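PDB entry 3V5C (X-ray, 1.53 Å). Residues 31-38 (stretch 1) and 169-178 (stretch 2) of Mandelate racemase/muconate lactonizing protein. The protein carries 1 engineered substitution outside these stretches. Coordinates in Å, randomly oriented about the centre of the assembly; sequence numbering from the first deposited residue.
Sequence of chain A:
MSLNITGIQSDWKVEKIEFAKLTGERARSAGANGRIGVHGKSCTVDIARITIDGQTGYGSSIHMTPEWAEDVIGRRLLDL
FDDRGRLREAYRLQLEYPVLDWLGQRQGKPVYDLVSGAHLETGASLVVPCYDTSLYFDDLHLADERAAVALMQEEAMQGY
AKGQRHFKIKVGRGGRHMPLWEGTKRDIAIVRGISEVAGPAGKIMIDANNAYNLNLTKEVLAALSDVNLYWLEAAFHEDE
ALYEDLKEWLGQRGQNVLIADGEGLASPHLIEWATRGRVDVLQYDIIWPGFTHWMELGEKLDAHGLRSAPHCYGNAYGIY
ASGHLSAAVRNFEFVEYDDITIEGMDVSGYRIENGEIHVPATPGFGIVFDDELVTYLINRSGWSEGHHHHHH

Stretch 1, residues 31-38: GANGRIGV
Stretch 2 (169-178) IKVGRGGRHM

Loops without regular secondary structure often pack against one another by presenting backbone carbonyls to the side chains of a partner, and the contact between residues 31-38 and 169-178 of this mandelate racemase/muconate lactonizing protein is a compact example. The residues that touch are at least 137 apart in sequence, and the two stretches bury 368 Å² between them. Stretch 1 has no helix or strand; stretch 2 leaves a strand at Lys 170 and turns through residues 173-175, which have helical phi/psi without the regular bonds. The two stretches run broadly the same way, but stretch 2 takes more residues to cover the path: Asn 33 CA lies 6.4 Å from Lys 170 CA, Gly 34 CA lies 4.7 Å from Gly 172 CA, and Arg 35 CA lies 6.4 Å from Arg 176 CA.

His 177 covers the most surface. Its backbone sits at phi/psi -86/-23, its CA-to-CB bond points toward stretch 1, and chi1 of -56° (m) with chi2 of -68° brings the ring into a tight turn. There NE2 donates to Ile 36 O at 3.0 Å and, weakly, to Asn 33 O at 2.9 Å, where the N-H...O angle is just 115°. Both carbonyls lie near the ring plane, at its edge, so a single N-H is shared between them. Ala 32 CB occupies one face, 3.9 Å from the ring centroid and 24° off the normal, a CH-pi contact.

The turn that receives the ring is braced internally. Asn 33 N bonds to Ile 36 O at 3.0 Å, so this carbonyl accepts from both stretches. Asn 33, with chi1 of 70° (p) and chi2 of 16°, folds its side chain back so that OD1 accepts from Arg 35 N and Ile 36 N, each at 2.9 Å. Its CB also meets Lys 170 CD at 4.1 Å.

Gly 34, at -51/-34, is nearly as well covered. Its CA rests 4.0 Å from Gly 172 O and 4.2 Å from Val 171 O; an ideal CB would lie 3.5 Å from the latter, leaving little space. Gly 172 is the counterpart: at 99/19 a CB would be jammed against the preceding carbonyl and would also point toward Gly 34. Two waters complete this close approach. Water 1 accepts from Gly 34 N and is placed to donate to Val 171 O, both at 2.8 Å. Water 2 lies 2.8 Å from both Gly 34 O and Gly 172 O, and accepts from His 177 N at 3.0 Å.

Arg 176, at -138/-50, reaches across from the exposed side. Its chi1 to chi3 are all t (177°, 174°, -175°), and this extended chain carries NH1 to Arg 35 O, a 2.7 Å hydrogen bond at 156° with the oxygen near the guanidinium plane. Nearer the backbone, its CB packs 3.7 Å from Gly 34 O. Side chains supply every direct hydrogen-bond donor across the contact, and main-chain carbonyls every acceptor.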

# COMPACT_ATOMS: atom_id res chain seq x y z
N GLY A 31 -7.24 15.26 -5.66
CA GLY A 31 -6.59 16.45 -6.19
C GLY A 31 -5.09 16.29 -6.37
O GLY A 31 -4.58 15.17 -6.48
N ALA A 32 -4.41 17.43 -6.43
CA ALA A 32 -2.96 17.47 -6.56
C ALA A 32 -2.28 17.00 -5.28
O ALA A 32 -2.90 16.88 -4.23
CB ALA A 32 -2.50 18.89 -6.91
N ASN A 33 -0.98 16.70 -5.39
CA ASN A 33 -0.15 16.54 -4.20
C ASN A 33 1.03 17.50 -4.28
O ASN A 33 1.07 18.36 -5.15
CB ASN A 33 0.29 15.08 -3.98
CG ASN A 33 1.30 14.60 -5.01
OD1 ASN A 33 1.90 15.39 -5.72
ND2 ASN A 33 1.47 13.27 -5.08
N GLY A 34 1.97 17.36 -3.35
CA GLY A 34 3.09 18.27 -3.27
C GLY A 34 3.84 18.50 -4.59
O GLY A 34 4.35 19.60 -4.84
N ARG A 35 3.93 17.46 -5.41
CA ARG A 35 4.78 17.50 -6.61
C ARG A 35 4.08 17.49 -7.95
O ARG A 35 4.63 17.99 -8.93
CB ARG A 35 5.80 16.35 -6.58
CG ARG A 35 5.16 14.99 -6.52
CD ARG A 35 6.22 13.89 -6.58
NE ARG A 35 6.92 13.91 -7.86
CZ ARG A 35 6.53 13.23 -8.94
NH1 ARG A 35 7.23 13.31 -10.06
NH2 ARG A 35 5.44 12.47 -8.90
N ILE A 36 2.89 16.89 -8.03
CA ILE A 36 2.18 16.81 -9.31
C ILE A 36 0.71 17.21 -9.17
O ILE A 36 0.22 17.44 -8.06
CB ILE A 36 2.29 15.41 -9.96
CG1 ILE A 36 1.66 14.36 -9.05
CG2 ILE A 36 3.76 15.11 -10.27
CD1 ILE A 36 1.77 12.94 -9.63
N GLY A 37 0.03 17.29 -10.31
CA GLY A 37 -1.34 17.80 -10.37
C GLY A 37 -2.42 16.81 -10.03
O GLY A 37 -2.17 15.75 -9.45
N VAL A 38 -3.66 17.16 -10.39
CA VAL A 38 -4.84 16.38 -10.03
C VAL A 38 -4.71 14.91 -10.45
O VAL A 38 -4.32 14.61 -11.58
CB VAL A 38 -6.10 17.01 -10.64
CG1 VAL A 38 -7.29 16.06 -10.53
CG2 VAL A 38 -6.42 18.35 -9.94
N ILE A 169 -2.61 13.01 5.65
CA ILE A 169 -2.92 14.29 5.06
C ILE A 169 -1.78 14.73 4.15
O ILE A 169 -0.63 14.76 4.58
CB ILE A 169 -3.11 15.34 6.16
CG1 ILE A 169 -4.21 14.88 7.13
CG2 ILE A 169 -3.43 16.70 5.53
CD1 ILE A 169 -4.13 15.53 8.50
N LYS A 170 -2.08 15.01 2.89
CA LYS A 170 -1.06 15.55 2.01
C LYS A 170 -0.71 16.96 2.45
O LYS A 170 -1.60 17.77 2.72
CB LYS A 170 -1.53 15.54 0.55
CG LYS A 170 -1.70 14.13 -0.03
CD LYS A 170 -0.33 13.52 -0.29
CE LYS A 170 -0.45 12.16 -0.95
NZ LYS A 170 -0.52 11.10 0.07
N VAL A 171 0.59 17.25 2.53
CA VAL A 171 1.05 18.61 2.79
C VAL A 171 2.13 18.95 1.74
O VAL A 171 2.41 18.15 0.84
CB VAL A 171 1.56 18.79 4.24
CG1 VAL A 171 0.44 18.48 5.23
CG2 VAL A 171 2.79 17.89 4.50
N GLY A 172 2.71 20.15 1.83
CA GLY A 172 3.61 20.61 0.78
C GLY A 172 3.00 21.55 -0.24
O GLY A 172 3.53 21.73 -1.35
N ARG A 173 1.87 22.16 0.11
CA ARG A 173 1.18 22.98 -0.87
C ARG A 173 2.07 24.11 -1.43
O ARG A 173 1.93 24.48 -2.60
CB ARG A 173 -0.08 23.57 -0.24
CG ARG A 173 -1.18 22.56 -0.04
CD ARG A 173 -2.23 23.15 0.93
NE ARG A 173 -3.38 22.28 0.94
CZ ARG A 173 -3.40 21.10 1.56
NH1 ARG A 173 -4.48 20.34 1.48
NH2 ARG A 173 -2.34 20.70 2.26
N GLY A 174 2.98 24.62 -0.61
CA GLY A 174 3.86 25.70 -1.03
C GLY A 174 5.07 25.29 -1.88
O GLY A 174 5.79 26.15 -2.36
N GLY A 175 5.30 24.00 -2.08
CA GLY A 175 6.45 23.59 -2.88
C GLY A 175 6.27 23.89 -4.36
O GLY A 175 7.20 24.26 -5.07
N ARG A 176 5.04 23.72 -4.84
CA ARG A 176 4.76 23.91 -6.25
C ARG A 176 3.44 24.66 -6.50
O ARG A 176 3.43 25.62 -7.26
CB ARG A 176 4.72 22.56 -6.97
CG ARG A 176 4.35 22.70 -8.43
CD ARG A 176 4.44 21.39 -9.18
NE ARG A 176 4.20 21.64 -10.60
CZ ARG A 176 4.04 20.70 -11.53
NH1 ARG A 176 4.10 19.41 -11.22
NH2 ARG A 176 3.83 21.07 -12.79
N HIS A 177 2.35 24.23 -5.87
CA HIS A 177 1.02 24.68 -6.30
C HIS A 177 0.50 26.01 -5.73
O HIS A 177 -0.40 26.62 -6.30
CB HIS A 177 -0.02 23.58 -6.08
CG HIS A 177 0.31 22.29 -6.76
ND1 HIS A 177 0.31 22.15 -8.13
CD2 HIS A 177 0.65 21.08 -6.25
CE1 HIS A 177 0.64 20.91 -8.44
NE2 HIS A 177 0.87 20.24 -7.32
N MET A 178 1.03 26.41 -4.58
CA MET A 178 0.68 27.68 -3.94
C MET A 178 1.97 28.39 -3.60
O MET A 178 3.02 27.77 -3.54
CB MET A 178 -0.08 27.44 -2.63
CG MET A 178 -1.46 26.82 -2.76
SD MET A 178 -2.27 26.74 -1.16
CE MET A 178 -2.48 28.50 -0.80
O HOH W 1 1.68 16.02 -0.86
O HOH W 2 2.95 21.88 -4.05